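Transcription regulator AmtR (Mycobacterium smegmatis, PDB 5E57) probably binds DNA as a TetR-family transcription factor, regulating genes of nitrogen metabolism in this mycobacterium. Local coordinates at residues Asp53-Val64 / Leu106-Phe117; Ala135-Pro145 / Ala181-Gly189. One frame throughout, in Å; residues are numbered along the deposited sequence.

Contact 1: residues Asp53-Val64 / Leu106-Phe117; sequences DDILDALLAGTV and LYLLPELRTDRF. With ACT (acetate ion), chain D.
Arg116 forms salt bridges with two aspartates one turn apart on helix 52-61. Its NH1 points at Asp57 OD2 across 3.2 Å, a long, weak but nearly straight bond (171° at the hydrogen), while NH2 lies 2.9 Å from Asp54 OD1 in a shorter, strongly bent, also weak one. Both oxygens sit at the edge of the guanidinium, and CB of Asp53 covers one of its faces. With CG anti to the backbone N (chi1 171°), Arg116 sets CG over a face of the Phe117 ring, offset toward its rim; the bend at chi2 then turns the guanidinium to the helix. Asp53 OD1 is held instead by Tyr26.

Leu56 CD2 touches both Phe117 CZ (3.6 Å) and Leu112 CD1 (3.8 Å). One turn on, Leu60 CD1 meets the same Leu112 methyl, and its CD2 reaches the edge of the Tyr107 ring. The phenol OH of Tyr107 lies 2.6 Å from Thr63 OG1 and donates to an acetate, probably from the crystallisation liquor. Thr63 OG1 donates to Leu60 O, on a lone pair in the carbonyl plane. Such packing of the helix after the helix-turn-helix is consistent with the junction between DNA-binding and larger domain in TetR-family regulators.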
loop_
_atom_site.group_PDB
_atom_site.type_symbol
_atom_site.label_atom_id
_atom_site.label_comp_id
_atom_site.label_asym_id
_atom_site.label_seq_id
_atom_site.Cartn_x
_atom_site.Cartn_y
_atom_site.Cartn_z
ATOM N N ASP A 53 -5.402 22.225 7.545
ATOM C CA ASP A 53 -6.000 20.971 7.955
ATOM C C ASP A 53 -7.383 20.782 7.329
ATOM O O ASP A 53 -7.762 19.654 6.968
ATOM C CB ASP A 53 -6.079 20.899 9.492
ATOM C CG ASP A 53 -4.792 20.456 10.147
ATOM O OD1 ASP A 53 -3.772 20.053 9.501
ATOM O OD2 ASP A 53 -4.807 20.440 11.384
ATOM N N ASP A 54 -8.169 21.871 7.245
ATOM C CA ASP A 54 -9.480 21.811 6.631
ATOM C C ASP A 54 -9.341 21.425 5.188
ATOM O O ASP A 54 -10.250 20.768 4.611
ATOM C CB ASP A 54 -10.197 23.157 6.667
ATOM C CG ASP A 54 -10.659 23.555 8.092
ATOM O OD1 ASP A 54 -10.914 22.666 8.931
ATOM O OD2 ASP A 54 -10.750 24.762 8.352
ATOM N N ILE A 55 -8.238 21.839 4.550
ATOM C CA ILE A 55 -8.056 21.513 3.098
ATOM C C ILE A 55 -7.808 19.996 2.943
ATOM O O ILE A 55 -8.426 19.313 2.122
ATOM C CB ILE A 55 -6.862 22.304 2.491
ATOM C CG1 ILE A 55 -7.155 23.830 2.558
ATOM C CG2 ILE A 55 -6.589 21.858 1.079
ATOM C CD1 ILE A 55 -5.961 24.718 2.236
ATOM N N LEU A 56 -6.911 19.494 3.776
ATOM C CA LEU A 56 -6.570 18.081 3.823
ATOM C C LEU A 56 -7.772 17.238 4.168
ATOM O O LEU A 56 -7.967 16.172 3.576
ATOM C CB LEU A 56 -5.427 17.826 4.843
ATOM C CG LEU A 56 -4.895 16.389 5.026
ATOM C CD1 LEU A 56 -4.307 15.869 3.721
ATOM C CD2 LEU A 56 -3.834 16.294 6.106
ATOM N N ASP A 57 -8.605 17.723 5.091
ATOM C CA ASP A 57 -9.838 16.998 5.406
ATOM C C ASP A 57 -10.729 16.837 4.200
ATOM O O ASP A 57 -11.193 15.729 3.930
ATOM C CB ASP A 57 -10.616 17.652 6.531
ATOM C CG ASP A 57 -11.066 16.619 7.594
ATOM O OD1 ASP A 57 -10.638 15.416 7.534
ATOM O OD2 ASP A 57 -11.853 17.039 8.477
ATOM N N ALA A 58 -10.950 17.915 3.444
ATOM C CA ALA A 58 -11.802 17.788 2.289
ATOM C C ALA A 58 -11.165 16.839 1.224
ATOM O O ALA A 58 -11.830 16.024 0.649
ATOM C CB ALA A 58 -12.096 19.141 1.738
ATOM N N LEU A 59 -9.870 16.938 0.986
ATOM C CA LEU A 59 -9.215 16.028 0.057
ATOM C C LEU A 59 -9.351 14.578 0.446
ATOM O O LEU A 59 -9.719 13.771 -0.389
ATOM C CB LEU A 59 -7.735 16.379 -0.118
ATOM C CG LEU A 59 -7.456 17.727 -0.752
ATOM C CD1 LEU A 59 -6.015 18.117 -0.579
ATOM C CD2 LEU A 59 -7.857 17.714 -2.227
ATOM N N LEU A 60 -9.097 14.260 1.716
ATOM C CA LEU A 60 -9.204 12.881 2.188
ATOM C C LEU A 60 -10.613 12.323 2.106
ATOM O O LEU A 60 -10.838 11.179 1.677
ATOM C CB LEU A 60 -8.702 12.731 3.637
ATOM C CG LEU A 60 -7.246 13.013 3.970
ATOM C CD1 LEU A 60 -6.970 13.051 5.476
ATOM C CD2 LEU A 60 -6.308 12.017 3.299
ATOM N N ALA A 61 -11.581 13.120 2.522
ATOM C CA ALA A 61 -12.971 12.695 2.488
ATOM C C ALA A 61 -13.415 12.379 1.026
ATOM O O ALA A 61 -14.143 11.430 0.804
ATOM C CB ALA A 61 -13.873 13.804 3.076
ATOM N N GLY A 62 -12.990 13.179 0.042
ATOM C CA GLY A 62 -13.377 12.877 -1.352
ATOM C C GLY A 62 -12.773 11.559 -1.831
ATOM O O GLY A 62 -13.163 11.067 -2.836
ATOM N N THR A 63 -11.801 10.971 -1.134
ATOM C CA THR A 63 -11.274 9.672 -1.553
ATOM C C THR A 63 -12.047 8.508 -0.927
ATOM O O THR A 63 -11.847 7.367 -1.315
ATOM C CB THR A 63 -9.784 9.481 -1.192
ATOM O OG1 THR A 63 -9.576 9.379 0.242
ATOM C CG2 THR A 63 -8.962 10.642 -1.783
ATOM N N VAL A 64 -12.924 8.766 0.045
ATOM C CA VAL A 64 -13.634 7.654 0.655
ATOM C C VAL A 64 -15.140 7.768 0.684
ATOM O O VAL A 64 -15.786 6.751 0.878
ATOM C CB VAL A 64 -13.181 7.334 2.131
ATOM C CG1 VAL A 64 -11.702 7.118 2.206
ATOM C CG2 VAL A 64 -13.589 8.435 3.073
ATOM N N LEU A 106 -1.506 10.232 0.827
ATOM C CA LEU A 106 -1.434 11.027 2.082
ATOM C C LEU A 106 -1.925 10.224 3.343
ATOM O O LEU A 106 -1.762 10.673 4.476
ATOM C CB LEU A 106 -2.255 12.296 1.881
ATOM C CG LEU A 106 -1.833 13.212 0.719
ATOM C CD1 LEU A 106 -2.916 14.268 0.563
ATOM C CD2 LEU A 106 -0.446 13.831 0.928
ATOM N N TYR A 107 -2.480 9.033 3.144
ATOM C CA TYR A 107 -3.060 8.245 4.257
ATOM C C TYR A 107 -2.053 7.942 5.316
ATOM O O TYR A 107 -2.409 7.736 6.426
ATOM C CB TYR A 107 -3.627 6.920 3.749
ATOM C CG TYR A 107 -4.882 7.006 2.878
ATOM C CD1 TYR A 107 -5.643 8.156 2.788
ATOM C CD2 TYR A 107 -5.350 5.892 2.232
ATOM C CE1 TYR A 107 -6.809 8.204 2.012
ATOM C CE2 TYR A 107 -6.515 5.933 1.486
ATOM C CZ TYR A 107 -7.232 7.087 1.406
ATOM O OH TYR A 107 -8.352 7.109 0.669
ATOM N N LEU A 108 -0.775 7.901 4.974
ATOM C CA LEU A 108 0.249 7.540 5.911
ATOM C C LEU A 108 0.940 8.713 6.643
ATOM O O LEU A 108 1.796 8.505 7.487
ATOM C CB LEU A 108 1.293 6.761 5.158
ATOM C CG LEU A 108 0.718 5.508 4.459
ATOM C CD1 LEU A 108 1.878 4.697 3.840
ATOM C CD2 LEU A 108 -0.151 4.640 5.387
ATOM N N LEU A 109 0.553 9.922 6.333
ATOM C CA LEU A 109 1.049 11.092 7.032
ATOM C C LEU A 109 0.850 10.910 8.537
ATOM O O LEU A 109 -0.265 10.673 8.945
ATOM C CB LEU A 109 0.209 12.245 6.570
ATOM C CG LEU A 109 0.683 13.332 5.611
ATOM C CD1 LEU A 109 1.906 13.051 4.789
ATOM C CD2 LEU A 109 -0.513 13.864 4.804
ATOM N N PRO A 110 1.906 11.060 9.363
ATOM C CA PRO A 110 1.695 11.066 10.816
ATOM C C PRO A 110 0.677 12.106 11.267
ATOM O O PRO A 110 -0.062 11.804 12.167
ATOM C CB PRO A 110 3.074 11.362 11.397
ATOM C CG PRO A 110 4.040 11.093 10.277
ATOM C CD PRO A 110 3.304 11.341 9.004
ATOM N N GLU A 111 0.527 13.233 10.562
ATOM C CA GLU A 111 -0.556 14.199 10.910
ATOM C C GLU A 111 -1.940 13.559 11.020
ATOM O O GLU A 111 -2.816 14.069 11.704
ATOM C CB GLU A 111 -0.687 15.321 9.880
ATOM C CG GLU A 111 0.419 16.320 9.829
ATOM C CD GLU A 111 1.656 15.844 9.076
ATOM O OE1 GLU A 111 2.511 16.688 8.862
ATOM O OE2 GLU A 111 1.848 14.643 8.778
ATOM N N LEU A 112 -2.174 12.472 10.301
ATOM C CA LEU A 112 -3.483 11.811 10.352
ATOM C C LEU A 112 -3.755 11.057 11.633
ATOM O O LEU A 112 -4.907 10.621 11.858
ATOM C CB LEU A 112 -3.679 10.835 9.183
ATOM C CG LEU A 112 -4.381 11.488 7.992
ATOM C CD1 LEU A 112 -3.774 12.813 7.581
ATOM C CD2 LEU A 112 -4.335 10.506 6.848
ATOM N N ARG A 113 -2.730 10.917 12.469
ATOM C CA ARG A 113 -2.873 10.210 13.729
ATOM C C ARG A 113 -3.441 11.113 14.861
ATOM O O ARG A 113 -3.897 10.600 15.873
ATOM C CB ARG A 113 -1.542 9.516 14.067
ATOM N N THR A 114 -3.525 12.423 14.653
ATOM C CA THR A 114 -4.077 13.349 15.655
ATOM C C THR A 114 -5.601 13.353 15.788
ATOM O O THR A 114 -6.345 13.067 14.825
ATOM C CB THR A 114 -3.642 14.814 15.343
ATOM O OG1 THR A 114 -4.315 15.308 14.179
ATOM C CG2 THR A 114 -2.191 14.874 15.071
ATOM N N ASP A 115 -6.082 13.758 16.967
ATOM C CA ASP A 115 -7.518 13.941 17.179
ATOM C C ASP A 115 -8.145 14.771 16.090
ATOM O O ASP A 115 -9.312 14.570 15.743
ATOM C CB ASP A 115 -7.805 14.594 18.535
ATOM C CG ASP A 115 -7.396 13.694 19.726
ATOM O OD1 ASP A 115 -7.095 12.502 19.523
ATOM O OD2 ASP A 115 -7.388 14.188 20.877
ATOM N N ARG A 116 -7.385 15.692 15.508
ATOM C CA ARG A 116 -7.929 16.536 14.430
ATOM C C ARG A 116 -8.518 15.696 13.315
ATOM O O ARG A 116 -9.491 16.101 12.697
ATOM C CB ARG A 116 -6.802 17.418 13.836
ATOM C CG ARG A 116 -7.202 18.178 12.578
ATOM C CD ARG A 116 -8.367 19.007 12.955
ATOM N NE ARG A 116 -8.872 19.778 11.856
ATOM C CZ ARG A 116 -9.594 19.287 10.874
ATOM N NH1 ARG A 116 -9.822 17.972 10.780
ATOM N NH2 ARG A 116 -10.042 20.102 9.951
ATOM N N PHE A 117 -7.880 14.577 13.005
ATOM C CA PHE A 117 -8.331 13.667 11.873
ATOM C C PHE A 117 -8.945 12.332 12.280
ATOM O O PHE A 117 -9.047 11.392 11.463
ATOM C CB PHE A 117 -7.140 13.413 10.951
ATOM C CG PHE A 117 -6.702 14.648 10.227
ATOM C CD1 PHE A 117 -7.423 15.100 9.132
ATOM C CD2 PHE A 117 -5.637 15.368 10.663
ATOM C CE1 PHE A 117 -7.030 16.239 8.462
ATOM C CE2 PHE A 117 -5.235 16.526 9.997
ATOM C CZ PHE A 117 -5.950 16.951 8.902
HETATM C C ACT D . -10.172 3.800 -0.030
HETATM O O ACT D . -9.486 4.545 0.637
HETATM O OXT ACT D . -9.953 2.562 0.105
HETATM C CH3 ACT D . -11.221 4.423 -0.961
HETATM O O HOH W 1 -6.404 21.770 12.812
HETATM O O HOH W 2 -8.514 22.697 11.450
#

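Contact 2: residues Ala135-Pro145 / Ala181-Gly189; sequences AAAVIAECGGP and ALRVLGFDG
Two helix ends meet here, each closed by a Schellman motif at a glycine of positive phi, Gly143 after helix 118-142 and Gly186 after helix 173-183; the backbones come closest at Gly144 and Gly186, whose CA atoms are 4.2 Å apart. This is helix-end packing within the all-helical larger domain of a TetR-family regulator. Leu185, in the turn that ends the second helix, carries most of the side-chain contact. Its CG stands anti to the carbonyl carbon (chi1 -56°), and the two methyls divide over the first helix: CD1 packs on Ala135 CB at 3.7 Å and on Val138 CB, while CD2 meets Ile139 CD1, also at 3.7 Å. Its side chain crosses those of Val138 and Ile139 at about right angles. Val138 CG1 reaches Leu182 CD2 at 4.0 Å as well as the Leu185 methyl CD1. Leu85 of helix 82-98 and Pro152 of helix 151-165 also pack on Leu185, so residues of three helices surround it. Farther along, Pro145 lays CG 3.5 Å from Val184 O, and also packs against Arg183 of the second subunit. Leu185 O is buried without a conventional hydrogen-bond partner; Gly144 CA approaches it at 3.5 Å in an almost straight CA-H...O contact, 175° at the hydrogen.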
loop_
_atom_site.group_PDB
_atom_site.type_symbol
_atom_site.label_atom_id
_atom_site.label_comp_id
_atom_site.label_asym_id
_atom_site.label_seq_id
_atom_site.Cartn_x
_atom_site.Cartn_y
_atom_site.Cartn_z
ATOM N N ALA A 135 -16.024 -9.543 2.254
ATOM C CA ALA A 135 -15.028 -10.583 2.008
ATOM C C ALA A 135 -15.159 -11.836 2.915
ATOM O O ALA A 135 -14.889 -12.971 2.490
ATOM C CB ALA A 135 -13.616 -10.024 2.131
ATOM N N ALA A 136 -15.529 -11.639 4.159
ATOM C CA ALA A 136 -15.735 -12.790 5.062
ATOM C C ALA A 136 -16.920 -13.647 4.546
ATOM O O ALA A 136 -16.907 -14.871 4.664
ATOM C CB ALA A 136 -15.991 -12.321 6.480
ATOM N N ALA A 137 -17.907 -13.012 3.914
ATOM C CA ALA A 137 -19.026 -13.776 3.336
ATOM C C ALA A 137 -18.579 -14.505 2.034
ATOM O O ALA A 137 -19.052 -15.617 1.728
ATOM C CB ALA A 137 -20.251 -12.843 3.095
ATOM N N VAL A 138 -17.639 -13.929 1.273
ATOM C CA VAL A 138 -17.196 -14.612 0.050
ATOM C C VAL A 138 -16.420 -15.854 0.464
ATOM O O VAL A 138 -16.557 -16.952 -0.129
ATOM C CB VAL A 138 -16.328 -13.720 -0.861
ATOM C CG1 VAL A 138 -15.779 -14.532 -2.013
ATOM C CG2 VAL A 138 -17.114 -12.497 -1.337
ATOM N N ILE A 139 -15.598 -15.665 1.489
ATOM C CA ILE A 139 -14.860 -16.749 2.074
ATOM C C ILE A 139 -15.772 -17.911 2.522
ATOM O O ILE A 139 -15.478 -19.068 2.195
ATOM C CB ILE A 139 -13.973 -16.284 3.248
ATOM C CG1 ILE A 139 -12.769 -15.472 2.707
ATOM C CG2 ILE A 139 -13.409 -17.475 4.002
ATOM C CD1 ILE A 139 -12.094 -14.610 3.770
ATOM N N ALA A 140 -16.828 -17.608 3.289
ATOM C CA ALA A 140 -17.740 -18.640 3.769
ATOM C C ALA A 140 -18.373 -19.366 2.583
ATOM O O ALA A 140 -18.359 -20.574 2.555
ATOM C CB ALA A 140 -18.803 -18.045 4.690
ATOM N N GLU A 141 -18.871 -18.618 1.595
ATOM C CA GLU A 141 -19.504 -19.174 0.411
ATOM C C GLU A 141 -18.613 -20.052 -0.456
ATOM O O GLU A 141 -19.137 -20.906 -1.154
ATOM C CB GLU A 141 -20.103 -18.076 -0.475
ATOM N N CYS A 142 -17.291 -19.878 -0.415
ATOM C CA CYS A 142 -16.439 -20.642 -1.339
ATOM C C CYS A 142 -15.473 -21.559 -0.610
ATOM O O CYS A 142 -14.720 -22.261 -1.249
ATOM C CB CYS A 142 -15.679 -19.711 -2.278
ATOM S SG CYS A 142 -14.324 -18.870 -1.454
ATOM N N GLY A 143 -15.543 -21.574 0.719
ATOM C CA GLY A 143 -14.714 -22.429 1.506
ATOM C C GLY A 143 -13.267 -21.979 1.422
ATOM O O GLY A 143 -12.367 -22.809 1.395
ATOM N N GLY A 144 -13.035 -20.658 1.418
ATOM C CA GLY A 144 -11.668 -20.110 1.278
ATOM C C GLY A 144 -11.009 -19.846 2.631
ATOM O O GLY A 144 -11.522 -20.268 3.651
ATOM N N PRO A 145 -9.854 -19.142 2.643
ATOM C CA PRO A 145 -9.092 -18.954 3.885
ATOM C C PRO A 145 -9.602 -17.858 4.806
ATOM O O PRO A 145 -9.517 -16.694 4.490
ATOM C CB PRO A 145 -7.677 -18.666 3.385
ATOM C CG PRO A 145 -7.874 -18.035 2.030
ATOM C CD PRO A 145 -9.129 -18.661 1.448
ATOM N N ALA A 181 -8.548 -9.783 -5.769
ATOM C CA ALA A 181 -9.208 -9.612 -4.493
ATOM C C ALA A 181 -10.158 -10.757 -4.242
ATOM O O ALA A 181 -10.283 -11.215 -3.112
ATOM C CB ALA A 181 -9.958 -8.294 -4.450
ATOM N N LEU A 182 -10.752 -11.276 -5.308
ATOM C CA LEU A 182 -11.515 -12.506 -5.262
ATOM C C LEU A 182 -10.722 -13.812 -5.191
ATOM O O LEU A 182 -11.080 -14.694 -4.372
ATOM C CB LEU A 182 -12.595 -12.454 -6.360
ATOM C CG LEU A 182 -13.569 -11.533 -5.542
ATOM C CD1 LEU A 182 -13.791 -10.142 -6.062
ATOM C CD2 LEU A 182 -14.836 -12.253 -5.131
ATOM N N ARG A 183 -9.620 -13.938 -5.929
ATOM C CA ARG A 183 -8.798 -15.131 -5.711
ATOM C C ARG A 183 -8.223 -15.326 -4.354
ATOM O O ARG A 183 -8.087 -16.488 -3.891
ATOM C CB ARG A 183 -7.673 -15.252 -6.716
ATOM C CG ARG A 183 -8.211 -15.442 -8.077
ATOM C CD ARG A 183 -7.056 -15.623 -9.011
ATOM N NE ARG A 183 -7.579 -15.597 -10.351
ATOM C CZ ARG A 183 -7.878 -16.669 -11.017
ATOM N NH1 ARG A 183 -7.645 -17.890 -10.481
ATOM N NH2 ARG A 183 -8.394 -16.525 -12.251
ATOM N N VAL A 184 -7.904 -14.247 -3.661
ATOM C CA VAL A 184 -7.254 -14.409 -2.355
ATOM C C VAL A 184 -8.256 -14.918 -1.373
ATOM O O VAL A 184 -7.859 -15.428 -0.292
ATOM C CB VAL A 184 -6.626 -13.136 -1.718
ATOM C CG1 VAL A 184 -5.461 -12.708 -2.518
ATOM C CG2 VAL A 184 -7.622 -11.990 -1.598
ATOM N N LEU A 185 -9.531 -14.772 -1.714
ATOM C CA LEU A 185 -10.586 -15.291 -0.839
ATOM C C LEU A 185 -11.046 -16.712 -1.178
ATOM O O LEU A 185 -11.957 -17.198 -0.557
ATOM C CB LEU A 185 -11.792 -14.402 -0.939
ATOM C CG LEU A 185 -11.521 -12.952 -0.633
ATOM C CD1 LEU A 185 -12.827 -12.184 -0.828
ATOM C CD2 LEU A 185 -10.950 -12.768 0.754
ATOM N N GLY A 186 -10.460 -17.326 -2.200
ATOM C CA GLY A 186 -10.772 -18.704 -2.589
ATOM C C GLY A 186 -11.808 -18.732 -3.670
ATOM O O GLY A 186 -12.282 -19.771 -4.026
ATOM N N PHE A 187 -12.196 -17.596 -4.203
ATOM C CA PHE A 187 -13.132 -17.647 -5.315
ATOM C C PHE A 187 -12.416 -18.193 -6.556
ATOM O O PHE A 187 -11.367 -17.671 -6.947
ATOM C CB PHE A 187 -13.727 -16.274 -5.559
ATOM C CG PHE A 187 -14.748 -16.211 -6.632
ATOM C CD1 PHE A 187 -16.091 -16.295 -6.332
ATOM C CD2 PHE A 187 -14.376 -15.965 -7.930
ATOM C CE1 PHE A 187 -17.040 -16.188 -7.333
ATOM C CE2 PHE A 187 -15.320 -15.869 -8.932
ATOM C CZ PHE A 187 -16.654 -15.979 -8.639
ATOM N N ASP A 188 -13.008 -19.232 -7.153
ATOM C CA ASP A 188 -12.540 -19.833 -8.416
ATOM C C ASP A 188 -13.661 -19.882 -9.471
ATOM O O ASP A 188 -13.573 -20.658 -10.394
ATOM C CB ASP A 188 -11.983 -21.265 -8.176
ATOM N N GLY A 189 -14.725 -19.099 -9.308
ATOM C CA GLY A 189 -15.812 -19.094 -10.257
ATOM C C GLY A 189 -15.440 -18.539 -11.610
ATOM O O GLY A 189 -14.285 -18.588 -12.002
#

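Overall arrangement
Contact 1 comes first along the chain and is complete before contact 2 opens. Their centres are 32 Å apart on opposite sides of the chain's centre, and the nearest atoms stay about 16 Å from each other. Helix 118-142 spans the distance: residues 106-117 lead directly into its start, and residues 135-145 include its end. Contact 1 joins the DNA-binding part, with its predicted helix-turn-helix at residues 30-49, to the larger helical domain, whereas contact 2 lies toward the far end of that domain, so one long helix physically connects the two regions. Both also touch the second subunit.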